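Local coordinates for uncharacterized protein (Nostoc punctiforme, PDB 2QDR) that is of unknown function but adopts the double-stranded beta-helix fold of the cupins and may act as a dioxygenase, at residues G33-S38 with F282-R287; T42-E47 with Q54-N59; A205-L210 with G218-A223. All coordinates share one frame; numbering follows the deposited sequence.

All three contacts reach one antiparallel seven-stranded sheet of this double-stranded beta-helix protein. Contact 1 lays the N-terminal loop 33-38 against strand 279-285, with 243 residues between its segments. Contacts 2 and 3 are both nested within that span, contact 2 closing before contact 3 opens. Contact 2 sits at strand 54-57, an outermost strand of the sheet within the chain, whereas contact 3 is the hairpin 205-212/218-224. The centres of contacts 1 and 3 are 14 Å apart, and strands 279-285 and 218-224 are direct neighbours. Contact 2 is more remote, 18 Å from contact 1 and 23 Å from contact 3. The early chain thus packs on a sheet assembled mainly from later strands.

Contact 1. Residues G33-S38 with F282-R287; sequences GRMNLS and FVRVDR
Met35, a selenomethionine, is the first residue of loop 33-38 to reach Arg284, and the two side chains run alongside each other, pointing opposite ways. Its CE lies against the aliphatic part of Arg284, 3.7 Å from CD, while its CG approaches the guanidinium obliquely near NH1. Between them SE packs 4.0 Å from Asp286 CB. Leu37 comes next. Its CG is anti to the carbonyl carbon (chi1 -71°), and the two methyls beyond do different work: CD1 rests 3.9 Å from Arg284 O, and CD2 lies over one guanidinium face, 4.1 Å from NH2 and offset toward the rim. Ser38 closes the walk with a looser approach, its OG 4.1 Å from Asp286 OD2. Both side chains have bonded partners in other loops: Ser38 OG with Asp26 N, and the other carboxylate oxygen, Asp286 OD1, with Asn239 N.

The bend of Arg284 at chi3 (70°) turns NE off the line of the preceding carbons. At the far end, NH2 forms a salt bridge with Glu241, and NH1 a salt bridge with Glu114 plus a hydrogen bond to Asn161 OD1. An alanine here would probably leave Glu241 and Glu114 without their shared cation and take away the surface on which Met35 CE and Leu37 CD2 rest. No hydrogen bond joins the two segments: the N-terminal loop supplies apolar cover to a buried arginine of strand 279-285, and acids on strands 240-245 and 113-117 supply the countercharge. Burial of the guanidinium, with apolar side chains from the loop beside it, would be expected to strengthen its pairing with Glu241 and Glu114.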
# COMPACT_ATOMS: atom_id res chain seq x y z
N GLY A 33 -33.03 -6.89 -5.94
CA GLY A 33 -32.16 -7.20 -7.07
C GLY A 33 -32.92 -7.31 -8.38
O GLY A 33 -32.35 -7.03 -9.43
N ARG A 34 -34.19 -7.75 -8.32
CA ARG A 34 -35.09 -7.84 -9.49
C ARG A 34 -34.56 -8.74 -10.63
O ARG A 34 -34.91 -8.55 -11.79
CB ARG A 34 -35.33 -6.40 -10.00
CG ARG A 34 -35.99 -5.37 -9.01
CD ARG A 34 -37.49 -5.28 -9.17
NE ARG A 34 -37.82 -4.80 -10.52
CZ ARG A 34 -39.05 -4.68 -11.04
NH1 ARG A 34 -40.15 -4.97 -10.34
NH2 ARG A 34 -39.17 -4.24 -12.30
N MSE A 35 -33.74 -9.73 -10.28
CA MSE A 35 -33.11 -10.63 -11.25
C MSE A 35 -33.99 -11.86 -11.48
O MSE A 35 -34.10 -12.35 -12.61
CB MSE A 35 -31.73 -11.03 -10.70
CG MSE A 35 -30.65 -10.98 -11.72
SE MSE A 35 -28.90 -11.44 -11.00
CE MSE A 35 -27.94 -10.14 -11.80
N ASN A 36 -34.58 -12.37 -10.41
CA ASN A 36 -35.45 -13.55 -10.44
C ASN A 36 -34.77 -14.85 -10.91
O ASN A 36 -35.36 -15.65 -11.60
CB ASN A 36 -36.77 -13.25 -11.21
CG ASN A 36 -37.71 -12.31 -10.45
OD1 ASN A 36 -38.10 -12.58 -9.30
ND2 ASN A 36 -38.15 -11.24 -11.11
N LEU A 37 -33.51 -15.05 -10.50
CA LEU A 37 -32.74 -16.28 -10.83
C LEU A 37 -33.18 -17.51 -10.02
O LEU A 37 -32.75 -18.62 -10.32
CB LEU A 37 -31.24 -16.10 -10.61
CG LEU A 37 -30.45 -15.21 -11.56
CD1 LEU A 37 -29.02 -15.10 -11.07
CD2 LEU A 37 -30.49 -15.76 -12.99
N SER A 38 -33.98 -17.29 -8.98
CA SER A 38 -34.47 -18.35 -8.12
C SER A 38 -35.46 -19.27 -8.80
O SER A 38 -36.18 -18.85 -9.69
CB SER A 38 -35.20 -17.70 -6.95
OG SER A 38 -34.38 -16.73 -6.32
N PHE A 282 -19.10 -15.13 -19.01
CA PHE A 282 -20.12 -14.16 -18.65
C PHE A 282 -20.79 -14.77 -17.44
O PHE A 282 -21.25 -15.91 -17.52
CB PHE A 282 -21.14 -13.96 -19.77
CG PHE A 282 -22.29 -13.04 -19.42
CD1 PHE A 282 -22.20 -11.68 -19.65
CD2 PHE A 282 -23.48 -13.55 -18.89
CE1 PHE A 282 -23.27 -10.83 -19.34
CE2 PHE A 282 -24.55 -12.71 -18.59
CZ PHE A 282 -24.45 -11.35 -18.81
N VAL A 283 -20.83 -14.05 -16.32
CA VAL A 283 -21.41 -14.56 -15.08
C VAL A 283 -22.42 -13.59 -14.51
O VAL A 283 -22.25 -12.38 -14.64
CB VAL A 283 -20.33 -14.81 -14.02
CG1 VAL A 283 -20.92 -15.49 -12.77
CG2 VAL A 283 -19.21 -15.65 -14.59
N ARG A 284 -23.45 -14.13 -13.85
CA ARG A 284 -24.48 -13.32 -13.24
C ARG A 284 -24.87 -13.99 -11.90
O ARG A 284 -25.22 -15.16 -11.88
CB ARG A 284 -25.60 -13.17 -14.26
CG ARG A 284 -26.57 -12.10 -13.94
CD ARG A 284 -27.30 -11.55 -15.17
NE ARG A 284 -28.26 -12.46 -15.79
CZ ARG A 284 -29.58 -12.44 -15.63
NH1 ARG A 284 -30.19 -11.57 -14.83
NH2 ARG A 284 -30.33 -13.31 -16.29
N VAL A 285 -24.75 -13.24 -10.79
CA VAL A 285 -25.01 -13.73 -9.42
C VAL A 285 -25.93 -12.78 -8.65
O VAL A 285 -25.69 -11.58 -8.67
CB VAL A 285 -23.66 -13.89 -8.65
CG1 VAL A 285 -23.86 -14.31 -7.20
CG2 VAL A 285 -22.76 -14.90 -9.33
N ASP A 286 -26.92 -13.32 -7.93
CA ASP A 286 -27.92 -12.49 -7.19
C ASP A 286 -27.62 -12.26 -5.70
O ASP A 286 -28.55 -12.04 -4.91
CB ASP A 286 -29.35 -13.05 -7.38
CG ASP A 286 -29.62 -14.36 -6.60
OD1 ASP A 286 -28.70 -15.02 -6.09
OD2 ASP A 286 -30.82 -14.71 -6.50
N ARG A 287 -26.35 -12.27 -5.31
CA ARG A 287 -25.97 -12.06 -3.91
C ARG A 287 -24.58 -11.46 -3.82
O ARG A 287 -23.75 -11.70 -4.68
CB ARG A 287 -25.99 -13.39 -3.14
CG ARG A 287 -25.64 -13.23 -1.67
CD ARG A 287 -25.86 -14.46 -0.86
NE ARG A 287 -25.70 -14.14 0.56
CZ ARG A 287 -26.04 -14.91 1.59
NH1 ARG A 287 -26.61 -16.10 1.42
NH2 ARG A 287 -25.83 -14.47 2.82

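Contact 2. Residues T42-E47 with Q54-N59; sequences TAIAKE and QFFDTN
Thr42 and Gln54 meet tip to tip where two sheets of the cupin-type double-stranded beta-helix come together. Thr42 ends the short strand 41-42, which pairs with strand 79-86 in the eight-stranded sheet; Gln54 opens strand 54-57, an outermost strand of the seven-stranded sheet within this chain, where it pairs with strand 260-264. The nearest alpha carbons, Ile44 CA and Phe56 CA, are 7.7 Å apart, so side chains rather than backbone bonds span the gap.

The polar part is one hydrogen bond, from Thr42 OG1 to Gln54 OE1, at a modelled 2.5 Å, a length not to be over-read at 2.60 Å resolution. The donor is tilted 27° from the carbonyl plane of the amide. Gln54 extends beyond CG (chi2 -173°), which carries CD outward to the loop. Around the same acceptor lie carbons: Ile44 CG1 at 3.5 Å from OE1, and Ala45 CB at 3.8 Å from it.

The apolar part gathers about the Phe56 ring. Ile44 CG2 makes an off-centre CH-pi contact, 4.2 Å from the ring centroid and 30° off the normal, and Ile44 CD1 lies 3.8 Å from Phe56 CD1. Ala43 CB approaches CE2 and Thr42 CB approaches CE1, both obliquely. Beyond the loop, Tyr261 meets the Phe56 ring and Val61 touches it as well. The neighbouring Phe55 points the other way, with its side chain about 4 Å from a bound unidentified ligand.

At Asp57 the chain enters an Asx turn, in which Asn59 N donates to Asp57 OD1 at 3.1 Å, meeting that oxygen from above the carboxylate plane.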
# COMPACT_ATOMS: atom_id res chain seq x y z
N THR A 42 -34.36 -25.70 -16.24
CA THR A 42 -33.37 -25.61 -17.31
C THR A 42 -33.94 -26.22 -18.60
O THR A 42 -35.03 -26.80 -18.60
CB THR A 42 -32.09 -26.33 -16.95
OG1 THR A 42 -32.35 -27.73 -16.82
CG2 THR A 42 -31.53 -25.77 -15.63
N ALA A 43 -33.19 -26.05 -19.68
CA ALA A 43 -33.56 -26.60 -20.99
C ALA A 43 -33.46 -28.12 -20.99
O ALA A 43 -34.18 -28.77 -21.72
CB ALA A 43 -32.67 -26.03 -22.08
N ILE A 44 -32.58 -28.67 -20.16
CA ILE A 44 -32.37 -30.12 -20.06
C ILE A 44 -33.15 -30.83 -18.93
O ILE A 44 -33.02 -32.04 -18.79
CB ILE A 44 -30.84 -30.45 -19.89
CG1 ILE A 44 -30.30 -30.08 -18.49
CG2 ILE A 44 -30.03 -29.76 -20.99
CD1 ILE A 44 -28.83 -30.40 -18.30
N ALA A 45 -33.93 -30.10 -18.12
CA ALA A 45 -34.66 -30.71 -17.00
C ALA A 45 -36.15 -30.41 -17.05
O ALA A 45 -36.54 -29.29 -17.36
CB ALA A 45 -34.09 -30.24 -15.69
N LYS A 46 -36.97 -31.41 -16.72
CA LYS A 46 -38.43 -31.28 -16.73
C LYS A 46 -39.00 -30.31 -15.68
O LYS A 46 -40.10 -29.81 -15.86
CB LYS A 46 -39.10 -32.66 -16.57
N GLU A 47 -38.28 -30.08 -14.58
CA GLU A 47 -38.71 -29.19 -13.50
C GLU A 47 -37.50 -28.59 -12.80
O GLU A 47 -36.36 -28.94 -13.12
CB GLU A 47 -39.57 -29.94 -12.45
CG GLU A 47 -40.99 -30.42 -12.86
CD GLU A 47 -42.00 -29.28 -13.12
OE1 GLU A 47 -41.65 -28.09 -12.99
OE2 GLU A 47 -43.18 -29.59 -13.43
N GLN A 54 -26.28 -27.51 -12.92
CA GLN A 54 -26.57 -28.11 -14.23
C GLN A 54 -25.75 -27.42 -15.31
O GLN A 54 -25.75 -26.19 -15.38
CB GLN A 54 -28.04 -28.01 -14.59
CG GLN A 54 -28.99 -28.62 -13.58
CD GLN A 54 -30.42 -28.62 -14.08
OE1 GLN A 54 -30.67 -28.75 -15.27
NE2 GLN A 54 -31.37 -28.53 -13.16
N PHE A 55 -25.07 -28.22 -16.14
CA PHE A 55 -24.23 -27.72 -17.21
C PHE A 55 -24.68 -28.31 -18.54
O PHE A 55 -24.99 -29.50 -18.60
CB PHE A 55 -22.77 -28.13 -17.02
CG PHE A 55 -22.24 -27.94 -15.63
CD1 PHE A 55 -22.37 -26.73 -14.98
CD2 PHE A 55 -21.48 -28.95 -15.02
CE1 PHE A 55 -21.85 -26.53 -13.69
CE2 PHE A 55 -20.93 -28.76 -13.73
CZ PHE A 55 -21.12 -27.55 -13.07
N PHE A 56 -24.69 -27.51 -19.60
CA PHE A 56 -25.06 -28.01 -20.93
C PHE A 56 -24.60 -27.10 -22.08
O PHE A 56 -24.37 -25.90 -21.91
CB PHE A 56 -26.58 -28.26 -21.04
CG PHE A 56 -27.43 -27.07 -20.72
CD1 PHE A 56 -27.87 -26.85 -19.41
CD2 PHE A 56 -27.83 -26.20 -21.72
CE1 PHE A 56 -28.67 -25.77 -19.11
CE2 PHE A 56 -28.64 -25.11 -21.42
CZ PHE A 56 -29.07 -24.90 -20.12
N ASP A 57 -24.47 -27.73 -23.25
CA ASP A 57 -24.05 -27.08 -24.47
C ASP A 57 -25.28 -26.40 -25.05
O ASP A 57 -26.26 -27.08 -25.33
CB ASP A 57 -23.48 -28.13 -25.44
CG ASP A 57 -22.88 -27.53 -26.72
OD1 ASP A 57 -22.80 -26.29 -26.87
OD2 ASP A 57 -22.46 -28.33 -27.58
N THR A 58 -25.23 -25.08 -25.22
CA THR A 58 -26.35 -24.33 -25.80
C THR A 58 -26.55 -24.65 -27.30
O THR A 58 -27.66 -24.46 -27.81
CB THR A 58 -26.22 -22.80 -25.59
OG1 THR A 58 -25.01 -22.30 -26.19
CG2 THR A 58 -26.23 -22.46 -24.10
N ASN A 59 -25.49 -25.12 -27.98
CA ASN A 59 -25.59 -25.53 -29.39
C ASN A 59 -26.66 -26.61 -29.57
O ASN A 59 -27.43 -26.55 -30.52
CB ASN A 59 -24.26 -26.09 -29.93
CG ASN A 59 -23.14 -25.05 -30.01
OD1 ASN A 59 -23.35 -23.89 -30.35
ND2 ASN A 59 -21.93 -25.50 -29.78

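Contact 3. Residues A205-L210 with G218-A223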
# COMPACT_ATOMS: atom_id res chain seq x y z
N ALA A 205 -7.45 -14.95 -10.98
CA ALA A 205 -8.43 -14.63 -11.99
C ALA A 205 -8.68 -13.16 -11.86
O ALA A 205 -8.27 -12.54 -10.88
CB ALA A 205 -9.70 -15.40 -11.78
N ASN A 206 -9.33 -12.59 -12.86
CA ASN A 206 -9.68 -11.19 -12.88
C ASN A 206 -11.14 -11.06 -13.21
O ASN A 206 -11.73 -11.95 -13.83
CB ASN A 206 -8.80 -10.43 -13.86
CG ASN A 206 -7.38 -10.24 -13.35
OD1 ASN A 206 -6.42 -10.52 -14.05
ND2 ASN A 206 -7.25 -9.79 -12.11
N LYS A 207 -11.70 -9.90 -12.86
CA LYS A 207 -13.11 -9.63 -13.01
C LYS A 207 -13.38 -8.28 -13.69
O LYS A 207 -12.58 -7.35 -13.57
CB LYS A 207 -13.64 -9.62 -11.57
CG LYS A 207 -15.10 -9.88 -11.30
CD LYS A 207 -15.31 -9.70 -9.77
CE LYS A 207 -16.68 -10.13 -9.24
NZ LYS A 207 -16.81 -11.60 -9.07
N LYS A 208 -14.48 -8.20 -14.44
CA LYS A 208 -14.93 -6.97 -15.09
C LYS A 208 -16.38 -6.75 -14.74
O LYS A 208 -17.26 -7.37 -15.36
CB LYS A 208 -14.82 -6.97 -16.61
CG LYS A 208 -13.49 -6.59 -17.17
CD LYS A 208 -13.57 -6.62 -18.69
CE LYS A 208 -12.23 -6.28 -19.29
NZ LYS A 208 -12.25 -6.19 -20.77
N TRP A 209 -16.65 -5.88 -13.78
CA TRP A 209 -18.04 -5.59 -13.41
C TRP A 209 -18.79 -4.83 -14.49
O TRP A 209 -18.31 -3.82 -14.97
CB TRP A 209 -18.11 -4.76 -12.13
CG TRP A 209 -17.87 -5.54 -10.92
CD1 TRP A 209 -16.68 -5.83 -10.35
CD2 TRP A 209 -18.87 -6.15 -10.12
NE1 TRP A 209 -16.87 -6.59 -9.22
CE2 TRP A 209 -18.22 -6.79 -9.06
CE3 TRP A 209 -20.27 -6.21 -10.20
CZ2 TRP A 209 -18.91 -7.50 -8.08
CZ3 TRP A 209 -20.95 -6.89 -9.22
CH2 TRP A 209 -20.27 -7.53 -8.17
N LEU A 210 -19.95 -5.35 -14.87
CA LEU A 210 -20.82 -4.72 -15.85
C LEU A 210 -22.00 -4.02 -15.17
O LEU A 210 -22.48 -2.99 -15.66
CB LEU A 210 -21.32 -5.76 -16.84
CG LEU A 210 -20.27 -6.56 -17.60
CD1 LEU A 210 -20.98 -7.58 -18.51
CD2 LEU A 210 -19.31 -5.68 -18.39
N GLY A 218 -24.84 -9.04 -9.00
CA GLY A 218 -24.52 -8.38 -10.26
C GLY A 218 -24.16 -9.23 -11.45
O GLY A 218 -24.38 -10.44 -11.47
N VAL A 219 -23.61 -8.55 -12.45
CA VAL A 219 -23.18 -9.13 -13.70
C VAL A 219 -21.74 -8.76 -13.90
O VAL A 219 -21.36 -7.61 -13.65
CB VAL A 219 -23.93 -8.50 -14.87
CG1 VAL A 219 -23.69 -9.30 -16.16
CG2 VAL A 219 -25.40 -8.43 -14.57
N TRP A 220 -20.95 -9.71 -14.39
CA TRP A 220 -19.53 -9.45 -14.67
C TRP A 220 -18.93 -10.50 -15.58
O TRP A 220 -19.51 -11.56 -15.77
CB TRP A 220 -18.69 -9.40 -13.39
CG TRP A 220 -18.65 -10.68 -12.62
CD1 TRP A 220 -17.88 -11.78 -12.87
CD2 TRP A 220 -19.37 -10.97 -11.42
NE1 TRP A 220 -18.11 -12.75 -11.93
CE2 TRP A 220 -19.02 -12.28 -11.03
CE3 TRP A 220 -20.29 -10.25 -10.65
CZ2 TRP A 220 -19.55 -12.89 -9.89
CZ3 TRP A 220 -20.81 -10.86 -9.52
CH2 TRP A 220 -20.44 -12.16 -9.15
N LEU A 221 -17.78 -10.16 -16.14
CA LEU A 221 -16.98 -11.05 -16.97
C LEU A 221 -15.88 -11.54 -16.07
O LEU A 221 -15.31 -10.73 -15.32
CB LEU A 221 -16.41 -10.36 -18.21
CG LEU A 221 -17.26 -10.37 -19.48
CD1 LEU A 221 -18.74 -10.11 -19.21
CD2 LEU A 221 -16.70 -9.37 -20.47
N LEU A 222 -15.61 -12.85 -16.12
CA LEU A 222 -14.56 -13.49 -15.33
C LEU A 222 -13.50 -14.03 -16.27
O LEU A 222 -13.81 -14.80 -17.18
CB LEU A 222 -15.12 -14.65 -14.50
CG LEU A 222 -14.16 -15.43 -13.58
CD1 LEU A 222 -13.65 -14.56 -12.47
CD2 LEU A 222 -14.84 -16.67 -13.00
N ALA A 223 -12.25 -13.64 -16.04
CA ALA A 223 -11.13 -14.09 -16.84
C ALA A 223 -10.35 -15.02 -15.94
O ALA A 223 -9.82 -14.56 -14.92
CB ALA A 223 -10.26 -12.95 -17.30
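Lys207 crosses the indole of Trp220 obliquely, and its side chain can be followed from CB to the ammonium. CB leaves the strand on the sheet face that also carries Trp209, Trp220 and Leu222. CG, anti to the backbone N (chi1 -157°), comes first to the five-membered ring, 3.7 Å from Trp220 CD1. After CD the chain reaches the benzene part of the indole: CE sits over the face, 3.7 Å from the centroid of the six-membered ring, in a CH-pi contact. The bend at chi4 (78°) then sets NZ over the same ring, 3.3 Å from its centroid, a cation-pi interaction. Asp198, in a loop, also touches the Lys207 side chain.

The two strands form an antiparallel hairpin within the seven-stranded sheet of the cupin-like fold, with strand 279-285 on the other side of strand 218-224. Five backbone hydrogen bonds join the two segments. Asn206 and Ala223 exchange two, as do Lys208 and Leu221, and Leu210 N donates to Val219 O at 2.9 Å.

Trp209 lies alongside Trp220, the side chains pointing the same way. Their six-membered rings are 4.9 Å apart at the centroids, with planes inclined at 56°, and Trp220 CE3 lies over one face of Trp209. On the opposite sheet face Leu210 CD1 packs 3.5 Å from Leu221 CD1. The side chain of Lys208 starts on that face too and then leads away, its NZ bonding to Ser189 O and to His227 ND1 of a neighbouring subunit. At the hairpin's open end Leu222 CD1 meets Ala205 CB at 4.1 Å, and the Leu222 side chain is about 4 Å from a bound unidentified ligand.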